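Long-range contacts in 2-c-methyl-d-erythritol 2,4-cyclodiphosphate synthase (Plasmodium falciparum, PDB 4C81), which catalyses the cyclisation of 4-diphosphocytidyl-2-C-methyl-D-erythritol 2-phosphate to 2-C-methyl-D-erythritol 2,4-cyclodiphosphate, releasing CMP, a step of the non-mevalonate isoprenoid pathway: residues H17-L22 with N52-S58; I65-I69 with N140-L145; D120-A125 with I171-N176; R134-I138 with I152-G156. The protein carries 1 engineered substitution. All coordinates share one frame; numbering follows the deposited sequence. Where two conformers were deposited one is given.

Contact 1: residues H17-L22 with N52-S58; sequences HKIKVL and NNVLVLS. With ZN (zinc ion), chain B.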
loop_
_atom_site.group_PDB
_atom_site.type_symbol
_atom_site.label_atom_id
_atom_site.label_comp_id
_atom_site.label_asym_id
_atom_site.label_seq_id
_atom_site.Cartn_x
_atom_site.Cartn_y
_atom_site.Cartn_z
ATOM N N HIS A 17 12.459 9.977 -0.613
ATOM C CA HIS A 17 13.512 10.979 -0.742
ATOM C C HIS A 17 14.887 10.337 -0.752
ATOM O O HIS A 17 15.102 9.295 -0.129
ATOM C CB HIS A 17 13.408 12.037 0.361
ATOM C CG HIS A 17 12.289 13.008 0.142
ATOM N ND1 HIS A 17 12.308 13.948 -0.865
ATOM C CD2 HIS A 17 11.102 13.159 0.777
ATOM C CE1 HIS A 17 11.187 14.649 -0.829
ATOM N NE2 HIS A 17 10.440 14.191 0.157
ATOM N N LYS A 18 15.797 10.971 -1.491
ATOM C CA LYS A 18 17.191 10.557 -1.562
ATOM C C LYS A 18 17.897 10.943 -0.272
ATOM O O LYS A 18 17.674 12.035 0.265
ATOM C CB LYS A 18 17.895 11.226 -2.747
ATOM C CG LYS A 18 17.338 10.847 -4.112
ATOM C CD LYS A 18 17.964 11.676 -5.239
ATOM C CE LYS A 18 19.448 11.382 -5.434
ATOM N NZ LYS A 18 19.716 9.943 -5.724
ATOM N N ILE A 19 18.740 10.042 0.221
ATOM C CA ILE A 19 19.500 10.291 1.438
ATOM C C ILE A 19 20.974 9.945 1.272
ATOM O O ILE A 19 21.365 9.224 0.345
ATOM C CB ILE A 19 18.943 9.489 2.640
ATOM C CG1 ILE A 19 18.954 7.978 2.357
ATOM C CG2 ILE A 19 17.540 9.958 2.989
ATOM C CD1 ILE A 19 18.991 7.132 3.605
ATOM N N LYS A 20 21.778 10.475 2.190
ATOM C CA LYS A 20 23.190 10.137 2.307
ATOM C C LYS A 20 23.490 9.899 3.784
ATOM O O LYS A 20 23.368 10.814 4.604
ATOM C CB LYS A 20 24.056 11.268 1.751
ATOM C CG LYS A 20 25.556 11.030 1.857
ATOM C CD LYS A 20 26.341 11.992 0.978
ATOM C CE LYS A 20 26.311 11.575 -0.486
ATOM N NZ LYS A 20 27.092 12.497 -1.347
ATOM N N VAL A 21 23.843 8.664 4.126
ATOM C CA VAL A 21 24.160 8.313 5.506
ATOM C C VAL A 21 25.573 8.792 5.818
ATOM O O VAL A 21 26.495 8.560 5.035
ATOM C CB VAL A 21 24.051 6.794 5.752
ATOM C CG1 VAL A 21 24.455 6.454 7.181
ATOM C CG2 VAL A 21 22.626 6.308 5.470
ATOM N N LEU A 22 25.728 9.470 6.952
ATOM C CA LEU A 22 27.028 9.999 7.363
ATOM C C LEU A 22 27.862 8.887 7.989
ATOM O O LEU A 22 27.928 8.745 9.214
ATOM C CB LEU A 22 26.854 11.168 8.339
ATOM C CG LEU A 22 26.069 12.366 7.800
ATOM C CD1 LEU A 22 25.971 13.470 8.847
ATOM C CD2 LEU A 22 26.696 12.899 6.516
ATOM N N ASN A 52 20.353 13.059 12.996
ATOM C CA ASN A 52 21.626 13.777 12.886
ATOM C C ASN A 52 22.709 13.074 12.064
ATOM O O ASN A 52 23.656 13.723 11.623
ATOM C CB ASN A 52 22.167 14.103 14.285
ATOM C CG ASN A 52 21.208 14.960 15.102
ATOM O OD1 ASN A 52 20.382 15.691 14.554
ATOM N ND2 ASN A 52 21.314 14.868 16.423
ATOM N N ASN A 53 22.566 11.767 11.852
ATOM C CA ASN A 53 23.548 10.983 11.093
ATOM C C ASN A 53 23.150 10.686 9.639
ATOM O O ASN A 53 23.809 9.894 8.965
ATOM C CB ASN A 53 23.886 9.677 11.838
ATOM C CG ASN A 53 22.790 8.617 11.733
ATOM O OD1 ASN A 53 23.079 7.441 11.514
ATOM N ND2 ASN A 53 21.538 9.024 11.898
ATOM N N VAL A 54 22.083 11.327 9.162
ATOM C CA VAL A 54 21.617 11.150 7.781
ATOM C C VAL A 54 21.303 12.498 7.132
ATOM O O VAL A 54 20.631 13.342 7.726
ATOM C CB VAL A 54 20.349 10.267 7.714
ATOM C CG1 VAL A 54 19.961 10.012 6.263
ATOM C CG2 VAL A 54 20.565 8.947 8.452
ATOM N N LEU A 55 21.810 12.693 5.917
ATOM C CA LEU A 55 21.489 13.868 5.120
ATOM C C LEU A 55 20.406 13.497 4.120
ATOM O O LEU A 55 20.348 12.356 3.665
ATOM C CB LEU A 55 22.723 14.370 4.368
ATOM C CG LEU A 55 23.884 14.892 5.217
ATOM C CD1 LEU A 55 25.030 15.315 4.314
ATOM C CD2 LEU A 55 23.442 16.047 6.101
ATOM N N VAL A 56 19.555 14.462 3.788
ATOM C CA VAL A 56 18.534 14.271 2.765
ATOM C C VAL A 56 18.823 15.236 1.615
ATOM O O VAL A 56 19.079 16.424 1.837
ATOM C CB VAL A 56 17.107 14.464 3.337
ATOM C CG1 VAL A 56 16.835 15.925 3.678
ATOM C CG2 VAL A 56 16.060 13.923 2.362
ATOM N N LEU A 57 18.824 14.709 0.393
ATOM C CA LEU A 57 19.106 15.503 -0.801
ATOM C C LEU A 57 17.783 15.886 -1.452
ATOM O O LEU A 57 17.289 15.185 -2.339
ATOM C CB LEU A 57 19.997 14.721 -1.773
ATOM C CG LEU A 57 21.301 14.160 -1.194
ATOM C CD1 LEU A 57 22.061 13.377 -2.254
ATOM C CD2 LEU A 57 22.177 15.262 -0.613
ATOM N N SER A 58 17.210 16.994 -0.982
ATOM C CA SER A 58 15.905 17.465 -1.446
ATOM C C SER A 58 15.794 18.980 -1.308
ATOM O O SER A 58 16.499 19.590 -0.502
ATOM C CB SER A 58 14.785 16.813 -0.630
ATOM O OG SER A 58 14.978 15.416 -0.493
HETATM ZN ZN ZN B . 8.422 14.428 0.408
HETATM O O HOH W 1 7.306 15.046 -0.891
#
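At the zinc site, where His-17 lies beside the end of strand 54-57, His-17 CB rests on Val-56 CG2 (3.8 Å) and His-17 NE2 reaches forward to bind the zinc ion at 2.0 Å. Histidine suits the place because its rigid ring carries the ligating nitrogen well clear of the strand; Asp-15 and His-67 are the other protein ligands, and the bound CDP touches His-17. Val-56 CG2, set anti to its backbone nitrogen, also lies 3.3 Å from Lys-18 O. The two strands run antiparallel, and 54-57 is the outermost strand on this side of the chain's mixed sheet. Lys-20 and Leu-55 form a hydrogen-bonded pair, Lys-20 N giving to Leu-55 O at 2.8 Å and Leu-55 N to Lys-20 O at the same length. Beta-branched residues, which suit extended chain, fill one face: Ile-19 CB touches Val-54 CG1 at 3.8 Å, the side chains aslant, and Leu-44 of strand 43-46 packs on Val-54 and Val-56. Lysines and leucines occupy the opposite, more open face, where the ends of Lys-18 and Lys-20 swing away from strand 54-57. Just past the end of strand 9-21, Leu-22 CD2 meets Leu-55 CD1 (3.7 Å), the side chains about perpendicular.

Contact 2: residues I65-I69 with N140-L145; sequences IYHSI and NISTVL. With ZN (zinc ion), chain B.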
loop_
_atom_site.group_PDB
_atom_site.type_symbol
_atom_site.label_atom_id
_atom_site.label_comp_id
_atom_site.label_asym_id
_atom_site.label_seq_id
_atom_site.Cartn_x
_atom_site.Cartn_y
_atom_site.Cartn_z
ATOM N N ILE A 65 7.502 10.925 6.213
ATOM C CA ILE A 65 6.365 10.601 7.075
ATOM C C ILE A 65 5.306 11.705 7.015
ATOM O O ILE A 65 4.136 11.443 6.708
ATOM C CB ILE A 65 6.807 10.337 8.534
ATOM C CG1 ILE A 65 7.656 9.062 8.608
ATOM C CG2 ILE A 65 5.609 10.213 9.450
ATOM C CD1 ILE A 65 8.131 8.724 10.010
ATOM N N TYR A 66 5.708 12.939 7.302
ATOM C CA TYR A 66 4.767 14.058 7.238
ATOM C C TYR A 66 4.163 14.235 5.847
ATOM O O TYR A 66 2.958 14.472 5.722
ATOM C CB TYR A 66 5.426 15.371 7.692
ATOM C CG TYR A 66 5.528 15.586 9.200
ATOM C CD1 TYR A 66 4.932 14.715 10.116
ATOM C CD2 TYR A 66 6.191 16.702 9.704
ATOM C CE1 TYR A 66 5.021 14.933 11.484
ATOM C CE2 TYR A 66 6.280 16.929 11.073
ATOM C CZ TYR A 66 5.696 16.042 11.952
ATOM O OH TYR A 66 5.782 16.267 13.305
ATOM N N HIS A 67 4.991 14.116 4.810
ATOM C CA HIS A 67 4.521 14.297 3.439
ATOM C C HIS A 67 3.530 13.198 3.045
ATOM O O HIS A 67 2.474 13.488 2.475
ATOM C CB HIS A 67 5.684 14.347 2.444
ATOM C CG HIS A 67 6.675 15.436 2.721
ATOM N ND1 HIS A 67 7.880 15.533 2.059
ATOM C CD2 HIS A 67 6.648 16.459 3.608
ATOM C CE1 HIS A 67 8.550 16.573 2.520
ATOM N NE2 HIS A 67 7.824 17.154 3.459
ATOM N N SER A 68 3.855 11.944 3.356
ATOM C CA SER A 68 2.956 10.837 3.019
ATOM C C SER A 68 1.646 10.909 3.810
ATOM O O SER A 68 0.588 10.587 3.278
ATOM C CB SER A 68 3.634 9.482 3.232
ATOM O OG SER A 68 3.852 9.220 4.599
ATOM N N ILE A 69 1.714 11.339 5.069
ATOM C CA ILE A 69 0.500 11.550 5.868
ATOM C C ILE A 69 -0.408 12.601 5.214
ATOM O O ILE A 69 -1.611 12.378 5.066
ATOM C CB ILE A 69 0.830 11.956 7.324
ATOM C CG1 ILE A 69 1.378 10.759 8.102
ATOM C CG2 ILE A 69 -0.418 12.488 8.034
ATOM C CD1 ILE A 69 2.049 11.131 9.407
ATOM N N ASN A 140 4.687 13.727 17.965
ATOM C CA ASN A 140 4.675 14.806 16.981
ATOM C C ASN A 140 3.447 14.751 16.074
ATOM O O ASN A 140 2.798 15.768 15.844
ATOM C CB ASN A 140 5.947 14.772 16.131
ATOM C CG ASN A 140 7.182 15.216 16.893
ATOM O OD1 ASN A 140 7.095 15.726 18.015
ATOM N ND2 ASN A 140 8.348 15.028 16.281
ATOM N N ILE A 141 3.128 13.561 15.567
ATOM C CA ILE A 141 1.955 13.387 14.706
ATOM C C ILE A 141 0.656 13.710 15.459
ATOM O O ILE A 141 -0.237 14.365 14.913
ATOM C CB ILE A 141 1.875 11.952 14.129
ATOM C CG1 ILE A 141 3.033 11.695 13.167
ATOM C CG2 ILE A 141 0.547 11.729 13.415
ATOM C CD1 ILE A 141 3.232 10.236 12.843
ATOM N N SER A 142 0.557 13.246 16.704
ATOM C CA SER A 142 -0.625 13.497 17.534
ATOM C C SER A 142 -0.834 14.994 17.756
ATOM O O SER A 142 -1.965 15.479 17.728
ATOM C CB SER A 142 -0.513 12.772 18.878
ATOM O OG SER A 142 0.622 13.202 19.606
ATOM N N THR A 143 0.264 15.716 17.961
ATOM C CA THR A 143 0.214 17.158 18.200
ATOM C C THR A 143 -0.217 17.943 16.957
ATOM O O THR A 143 -1.093 18.809 17.043
ATOM C CB THR A 143 1.587 17.691 18.671
ATOM O OG1 THR A 143 1.979 17.015 19.873
ATOM C CG2 THR A 143 1.528 19.192 18.929
ATOM N N VAL A 144 0.385 17.625 15.812
ATOM C CA VAL A 144 0.155 18.381 14.579
ATOM C C VAL A 144 -1.214 18.079 13.961
ATOM O O VAL A 144 -1.788 18.929 13.280
ATOM C CB VAL A 144 1.266 18.124 13.531
ATOM C CG1 VAL A 144 1.098 19.049 12.338
ATOM C CG2 VAL A 144 2.644 18.321 14.149
ATOM N N LEU A 145 -1.733 16.875 14.199
ATOM C CA LEU A 145 -3.053 16.491 13.682
ATOM C C LEU A 145 -4.168 16.654 14.715
ATOM O O LEU A 145 -5.350 16.551 14.374
ATOM C CB LEU A 145 -3.035 15.049 13.156
ATOM C CG LEU A 145 -2.236 14.802 11.875
ATOM C CD1 LEU A 145 -2.298 13.333 11.477
ATOM C CD2 LEU A 145 -2.735 15.680 10.737
HETATM ZN ZN ZN B . 8.422 14.428 0.408
HETATM O O HOH W 1 7.306 15.046 -0.891
#
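Tyr-66 and Ile-69 of helix 64-77 reach across to Asn-140 and Ile-141 of helix 130-145. The short helical segments lie 12.1 Å apart at closest approach and are inclined at 45°, too far for backbones to meet, so long side chains must span the gap. The phenol does so with its far end: Tyr-66 OH lies 3.2 Å from Asn-140 CB, which sits near the ring plane at the edge, as does Ile-141 CG1, 4.2 Å from Tyr-66 CE1. A chi2 of -7° makes the ring plane nearly contain the bond from CA to CB, which helps to turn an edge to Ile-141 and Asn-140. The amide plane of Asn-140 is turned 56° from the ring, and its ND2 gives its hydrogen bond to Gly-47 O. Ile-141 is stretched out beyond CB, which carries Ile-141 CD1 to within 3.7 Å of Ile-69 CD1 and 4.1 Å of Ile-65 CG2. Isoleucine is apt here, since its longer branch can probe inward while the shorter one stays by the helix. Next along, Ile-69 CG2 meets Leu-145 CD1 at 4.0 Å. On the other flank of its helix, His-67 ND1 binds the zinc ion. Leu-102 of helix 97-111 packs on Tyr-66, Ile-69 and Leu-145, while Ile-121 of strand 114-124 touches both Ile-69 and Ile-141 on the sheet side.

Contact 3: residues D120-A125 with I171-N176; sequences DINVIA and IECFAN. With ZN (zinc ion), chain C; CDP (cytidine-5'-diphosphate), chain D.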
loop_
_atom_site.group_PDB
_atom_site.type_symbol
_atom_site.label_atom_id
_atom_site.label_comp_id
_atom_site.label_asym_id
_atom_site.label_seq_id
_atom_site.Cartn_x
_atom_site.Cartn_y
_atom_site.Cartn_z
ATOM N N ASP A 120 -1.863 4.289 9.903
ATOM C CA ASP A 120 -0.824 3.265 10.014
ATOM C C ASP A 120 0.245 3.595 8.982
ATOM O O ASP A 120 -0.044 3.708 7.794
ATOM C CB ASP A 120 -1.386 1.857 9.770
ATOM C CG ASP A 120 -0.387 0.748 10.115
ATOM O OD1 ASP A 120 0.641 1.029 10.776
ATOM O OD2 ASP A 120 -0.630 -0.415 9.736
ATOM N N ILE A 121 1.477 3.747 9.458
ATOM C CA ILE A 121 2.569 4.281 8.667
ATOM C C ILE A 121 3.681 3.240 8.591
ATOM O O ILE A 121 4.113 2.709 9.617
ATOM C CB ILE A 121 3.112 5.584 9.291
ATOM C CG1 ILE A 121 1.997 6.635 9.397
ATOM C CG2 ILE A 121 4.257 6.122 8.464
ATOM C CD1 ILE A 121 2.278 7.723 10.400
ATOM N N ASN A 122 4.110 2.943 7.366
ATOM C CA ASN A 122 5.181 1.991 7.089
ATOM C C ASN A 122 6.358 2.698 6.442
ATOM O O ASN A 122 6.263 3.155 5.305
ATOM C CB ASN A 122 4.681 0.909 6.139
ATOM C CG ASN A 122 3.740 -0.056 6.807
ATOM O OD1 ASN A 122 4.057 -0.609 7.854
ATOM N ND2 ASN A 122 2.580 -0.276 6.201
ATOM N N VAL A 123 7.466 2.785 7.172
ATOM C CA VAL A 123 8.706 3.336 6.638
ATOM C C VAL A 123 9.588 2.187 6.168
ATOM O O VAL A 123 9.786 1.223 6.897
ATOM C CB VAL A 123 9.455 4.166 7.698
ATOM C CG1 VAL A 123 10.789 4.682 7.152
ATOM C CG2 VAL A 123 8.584 5.326 8.176
ATOM N N ILE A 124 10.090 2.288 4.941
ATOM C CA ILE A 124 11.013 1.298 4.395
ATOM C C ILE A 124 12.357 1.989 4.263
ATOM O O ILE A 124 12.518 2.919 3.467
ATOM C CB ILE A 124 10.550 0.731 3.041
ATOM C CG1 ILE A 124 9.092 0.264 3.138
ATOM C CG2 ILE A 124 11.460 -0.429 2.631
ATOM C CD1 ILE A 124 8.533 -0.299 1.846
ATOM N N ALA A 125 13.307 1.538 5.075
ATOM C CA ALA A 125 14.589 2.209 5.229
ATOM C C ALA A 125 15.565 1.310 5.984
ATOM O O ALA A 125 15.180 0.633 6.936
ATOM C CB ALA A 125 14.394 3.528 5.974
ATOM N N ILE A 171 14.929 6.561 1.111
ATOM C CA ILE A 171 13.987 6.015 2.093
ATOM C C ILE A 171 12.568 6.304 1.612
ATOM O O ILE A 171 12.332 7.296 0.917
ATOM C CB ILE A 171 14.197 6.610 3.505
ATOM C CG1 ILE A 171 14.146 8.146 3.482
ATOM C CG2 ILE A 171 15.533 6.133 4.086
ATOM C CD1 ILE A 171 14.185 8.783 4.857
ATOM N N GLU A 172 11.624 5.444 1.972
ATOM C CA GLU A 172 10.246 5.645 1.524
ATOM C C GLU A 172 9.225 5.334 2.605
ATOM O O GLU A 172 9.529 4.686 3.613
ATOM C CB GLU A 172 9.955 4.901 0.209
ATOM C CG GLU A 172 9.938 3.386 0.252
ATOM C CD GLU A 172 9.689 2.770 -1.133
ATOM O OE1 GLU A 172 9.986 3.435 -2.152
ATOM O OE2 GLU A 172 9.197 1.623 -1.195
ATOM N N CYS A 173 8.023 5.863 2.407
ATOM C CA CYS A 173 6.955 5.768 3.398
ATOM C C CYS A 173 5.627 5.521 2.699
ATOM O O CYS A 173 5.339 6.144 1.674
ATOM C CB CYS A 173 6.865 7.066 4.218
ATOM S SG CYS A 173 5.753 6.948 5.639
ATOM N N PHE A 174 4.839 4.602 3.256
ATOM C CA PHE A 174 3.432 4.433 2.915
ATOM C C PHE A 174 2.603 4.775 4.139
ATOM O O PHE A 174 2.783 4.181 5.193
ATOM C CB PHE A 174 3.137 2.989 2.504
ATOM C CG PHE A 174 3.719 2.609 1.183
ATOM C CD1 PHE A 174 5.046 2.221 1.086
ATOM C CD2 PHE A 174 2.947 2.647 0.031
ATOM C CE1 PHE A 174 5.598 1.869 -0.143
ATOM C CE2 PHE A 174 3.492 2.292 -1.197
ATOM C CZ PHE A 174 4.816 1.908 -1.283
ATOM N N ALA A 175 1.702 5.740 4.002
ATOM C CA ALA A 175 0.815 6.130 5.089
ATOM C C ALA A 175 -0.607 5.745 4.704
ATOM O O ALA A 175 -1.065 6.105 3.631
ATOM C CB ALA A 175 0.908 7.627 5.340
ATOM N N ASN A 176 -1.284 5.011 5.583
ATOM C CA ASN A 176 -2.637 4.532 5.340
ATOM C C ASN A 176 -3.560 5.086 6.404
ATOM O O ASN A 176 -3.266 4.988 7.595
ATOM C CB ASN A 176 -2.675 3.009 5.382
ATOM C CG ASN A 176 -1.696 2.385 4.423
ATOM O OD1 ASN A 176 -2.045 2.075 3.286
ATOM N ND2 ASN A 176 -0.451 2.223 4.865
HETATM ZN ZN ZN C . 10.553 2.608 -4.277
HETATM O O3B CDP D . 14.424 -9.277 8.925
HETATM P PB CDP D . 13.113 -8.702 9.685
HETATM O O1B CDP D . 11.881 -9.366 8.918
HETATM O O2B CDP D . 13.089 -9.049 11.130
HETATM O O3A CDP D . 12.991 -7.123 9.377
HETATM P PA CDP D . 14.225 -6.084 9.440
HETATM O O1A CDP D . 15.525 -6.780 9.555
HETATM O O2A CDP D . 14.021 -5.110 8.348
HETATM O "O5'" CDP D . 13.949 -5.309 10.821
HETATM C "C5'" CDP D . 13.491 -5.987 11.998
HETATM C "C4'" CDP D . 12.908 -4.982 12.994
HETATM O "O4'" CDP D . 13.860 -3.896 13.121
HETATM C "C3'" CDP D . 11.643 -4.327 12.445
HETATM O "O3'" CDP D . 10.490 -5.114 12.761
HETATM C "C2'" CDP D . 11.631 -3.011 13.214
HETATM O "O2'" CDP D . 11.092 -3.207 14.525
HETATM C "C1'" CDP D . 13.122 -2.654 13.333
HETATM N N1 CDP D . 13.451 -1.605 12.321
HETATM C C2 CDP D . 13.014 -0.285 12.538
HETATM O O2 CDP D . 12.369 0.003 13.545
HETATM N N3 CDP D . 13.317 0.702 11.600
HETATM C C4 CDP D . 14.040 0.410 10.446
HETATM N N4 CDP D . 14.302 1.389 9.584
HETATM C C5 CDP D . 14.481 -0.890 10.223
HETATM C C6 CDP D . 14.190 -1.892 11.149
#
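Asn-122 and Phe-174 form the middle hydrogen-bonded pair of two antiparallel strands, Asn-122 N giving to Phe-174 O at 2.8 Å in a nearly straight bond (177°) and Phe-174 N returning to Asn-122 O at 2.9 Å. Strands 114-124 and 170-181 are neighbours inside the mixed sheet of the IspF fold, and paired bonds also join Asp-120 with Asn-176 and Ile-124 with Glu-172. Ile-121, Val-123, Cys-173 and Ala-175 share the face turned to the helices. There Ile-121 CG2 presses on Cys-173 SG at 3.3 Å, a tight contact, which the small thiol allows. The other face turns to the trimer interior. On it Phe-174 packs edge-to-face with Phe-174 of both neighbouring subunits, Asp-120 OD1 makes a salt bridge with Lys-155, and Asp-120 OD2, Asn-122 and Asn-176 are hydrogen-bonded to Gln-12 of the third subunit. Glu-172 runs beside Ile-124, pointing the same way, with Glu-172 OE2 3.7 Å from Ile-124 CD1. Glu-172 CG stands between backbone nitrogen and carbonyl carbon (chi1 68°) and the chain then extends, bringing OE1 to a second zinc ion, also bound by His-159 of the second subunit; Tyr-14 OH hydrogen-bonds the same oxygen. Where the first strand ends, Ala-125 CB and Ile-171 CG2 are tight at 3.4 Å. Ala-125 also serves the nucleotide through its backbone: CDP N4 donates to Ala-125 O at 2.9 Å, with an angle of 158° at the hydrogen.

Contact 4: residues R134-I138 with I152-G156; sequences RKNII and ISVKG. With CDP (cytidine-5'-diphosphate), chain D.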
loop_
_atom_site.group_PDB
_atom_site.type_symbol
_atom_site.label_atom_id
_atom_site.label_comp_id
_atom_site.label_asym_id
_atom_site.label_seq_id
_atom_site.Cartn_x
_atom_site.Cartn_y
_atom_site.Cartn_z
ATOM N N ARG A 134 10.180 6.062 17.681
ATOM C CA ARG A 134 8.733 5.870 17.521
ATOM C C ARG A 134 7.911 6.782 18.425
ATOM O O ARG A 134 6.984 7.446 17.960
ATOM C CB ARG A 134 8.348 4.409 17.792
ATOM C CG ARG A 134 6.842 4.167 17.851
ATOM C CD ARG A 134 6.486 2.752 18.262
ATOM N NE ARG A 134 6.297 1.872 17.110
ATOM C CZ ARG A 134 7.060 0.825 16.791
ATOM N NH1 ARG A 134 8.106 0.463 17.533
ATOM N NH2 ARG A 134 6.755 0.115 15.714
ATOM N N LYS A 135 8.245 6.799 19.714
ATOM C CA LYS A 135 7.494 7.587 20.700
ATOM C C LYS A 135 7.447 9.066 20.325
ATOM O O LYS A 135 6.394 9.701 20.407
ATOM C CB LYS A 135 8.100 7.422 22.098
ATOM C CG LYS A 135 7.852 6.060 22.733
ATOM N N ASN A 136 8.595 9.600 19.910
ATOM C CA ASN A 136 8.715 10.996 19.498
ATOM C C ASN A 136 7.898 11.286 18.237
ATOM O O ASN A 136 7.191 12.289 18.161
ATOM C CB ASN A 136 10.193 11.340 19.260
ATOM C CG ASN A 136 10.475 12.837 19.297
ATOM O OD1 ASN A 136 9.571 13.666 19.196
ATOM N ND2 ASN A 136 11.749 13.186 19.443
ATOM N N ILE A 137 8.000 10.401 17.249
ATOM C CA ILE A 137 7.245 10.557 16.002
ATOM C C ILE A 137 5.744 10.560 16.283
ATOM O O ILE A 137 5.015 11.439 15.811
ATOM C CB ILE A 137 7.581 9.441 14.989
ATOM C CG1 ILE A 137 9.009 9.605 14.469
ATOM C CG2 ILE A 137 6.601 9.464 13.815
ATOM C CD1 ILE A 137 9.496 8.425 13.659
ATOM N N ILE A 138 5.296 9.587 17.072
ATOM C CA ILE A 138 3.881 9.459 17.421
ATOM C C ILE A 138 3.382 10.686 18.195
ATOM O O ILE A 138 2.269 11.165 17.955
ATOM C CB ILE A 138 3.608 8.151 18.204
ATOM C CG1 ILE A 138 3.770 6.942 17.272
ATOM C CG2 ILE A 138 2.215 8.160 18.810
ATOM C CD1 ILE A 138 3.618 5.605 17.961
ATOM N N ILE A 152 -2.522 6.284 16.180
ATOM C CA ILE A 152 -1.326 6.349 15.327
ATOM C C ILE A 152 -0.434 5.114 15.484
ATOM O O ILE A 152 -0.139 4.681 16.599
ATOM C CB ILE A 152 -0.475 7.593 15.660
ATOM C CG1 ILE A 152 -1.319 8.868 15.572
ATOM C CG2 ILE A 152 0.728 7.690 14.726
ATOM C CD1 ILE A 152 -0.625 10.088 16.140
ATOM N N SER A 153 -0.012 4.558 14.350
ATOM C CA SER A 153 1.000 3.510 14.303
ATOM C C SER A 153 2.093 3.937 13.336
ATOM O O SER A 153 1.801 4.440 12.249
ATOM C CB SER A 153 0.393 2.196 13.825
ATOM O OG SER A 153 1.401 1.254 13.504
ATOM N N VAL A 154 3.345 3.745 13.744
ATOM C CA VAL A 154 4.491 3.926 12.855
ATOM C C VAL A 154 5.454 2.752 13.036
ATOM O O VAL A 154 5.813 2.396 14.163
ATOM C CB VAL A 154 5.206 5.276 13.086
ATOM C CG1 VAL A 154 5.776 5.368 14.495
ATOM C CG2 VAL A 154 6.300 5.479 12.041
ATOM N N LYS A 155 5.839 2.145 11.913
ATOM C CA LYS A 155 6.672 0.945 11.895
ATOM C C LYS A 155 7.730 1.104 10.811
ATOM O O LYS A 155 7.471 1.730 9.777
ATOM C CB LYS A 155 5.824 -0.301 11.591
ATOM C CG LYS A 155 4.415 -0.289 12.185
ATOM C CD LYS A 155 3.712 -1.642 12.054
ATOM C CE LYS A 155 3.314 -1.969 10.623
ATOM N NZ LYS A 155 2.277 -1.056 10.065
ATOM N N GLY A 156 8.906 0.521 11.045
ATOM C CA GLY A 156 9.993 0.523 10.076
ATOM C C GLY A 156 10.399 -0.882 9.672
ATOM O O GLY A 156 10.345 -1.806 10.483
HETATM O O3B CDP D . 14.424 -9.277 8.925
HETATM P PB CDP D . 13.113 -8.702 9.685
HETATM O O1B CDP D . 11.881 -9.366 8.918
HETATM O O2B CDP D . 13.089 -9.049 11.130
HETATM O O3A CDP D . 12.991 -7.123 9.377
HETATM P PA CDP D . 14.225 -6.084 9.440
HETATM O O1A CDP D . 15.525 -6.780 9.555
HETATM O O2A CDP D . 14.021 -5.110 8.348
HETATM O "O5'" CDP D . 13.949 -5.309 10.821
HETATM C "C5'" CDP D . 13.491 -5.987 11.998
HETATM C "C4'" CDP D . 12.908 -4.982 12.994
HETATM O "O4'" CDP D . 13.860 -3.896 13.121
HETATM C "C3'" CDP D . 11.643 -4.327 12.445
HETATM O "O3'" CDP D . 10.490 -5.114 12.761
HETATM C "C2'" CDP D . 11.631 -3.011 13.214
HETATM O "O2'" CDP D . 11.092 -3.207 14.525
HETATM C "C1'" CDP D . 13.122 -2.654 13.333
HETATM N N1 CDP D . 13.451 -1.605 12.321
HETATM C C2 CDP D . 13.014 -0.285 12.538
HETATM O O2 CDP D . 12.369 0.003 13.545
HETATM N N3 CDP D . 13.317 0.702 11.600
HETATM C C4 CDP D . 14.040 0.410 10.446
HETATM N N4 CDP D . 14.302 1.389 9.584
HETATM C C5 CDP D . 14.481 -0.890 10.223
HETATM C C6 CDP D . 14.190 -1.892 11.149
HETATM O O HOH W 2 3.552 2.266 16.395
#
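The flat guanidinium of Arg-134 comes at a slant to the carbonyl of Val-154, whose oxygen receives two weak hydrogen bonds from it: Arg-134 NE lies 3.0 Å from Val-154 O and Arg-134 NH2 lies 2.9 Å from it, both strongly bent at the hydrogen (122° and 121°). NH2 also forms a salt bridge with Asp-81 of the third subunit, and NH1 a hydrogen bond to Thr-84 of that chain. The single N-H of NE is shared between that bent bond and a water, which accepts from Arg-134 NE at 2.9 Å and from Val-154 N at 3.0 Å. The arginine leaves the helix with CG anti to the backbone nitrogen (chi1 171°), which sets Arg-134 CG 3.7 Å from Val-154 CG1, the two side chains sliding past each other; the bend at chi3 turns the guanidinium to Val-154 O. The valine methyl is shared, since Ile-138 CG1 also touches Val-154 CG1 (3.8 Å) and rests on Ile-152 CG2 (4.0 Å). Branched apolar residues suit this seam between helix 130-145 and strand 152-157, the second half of a beta-alpha-beta unit that starts with strand 114-124. At the strand's far end CDP N3 occupies the place where a side chain would start at Gly-156; Gly-156 O lies 3.3 Å from CDP C2'. Asp-81 of the third subunit also hydrogen-bonds CDP through OD1. Arg-134 is therefore a second-shell residue that probably helps to orient this carboxylate and to balance its charge, while the two weak bonds to the strand carbonyl, with the water, probably help to hold the guanidinium.

From the N terminus, contact 1 comes first: it brings 52-58 back to strand 9-21 and closes its loop before any other opens. Strand 54-57 leads to the helix of contact 2, and both contacts supply a histidine to one zinc ion. Contact 2 closes only at 140-145, after contacts 3 and 4 have begun, so it crosses both. Contact 4 is nested within the loop that contact 3 closes. Contacts 1 and 3 pair neighbouring strands of one mixed sheet, contact 4 packs a helix on its edge strand 152-157, and contact 2 joins two helices lying on it. Lys-155 of contact 4 forms a salt bridge with Asp-120 of contact 3, and both meet CDP and the third subunit.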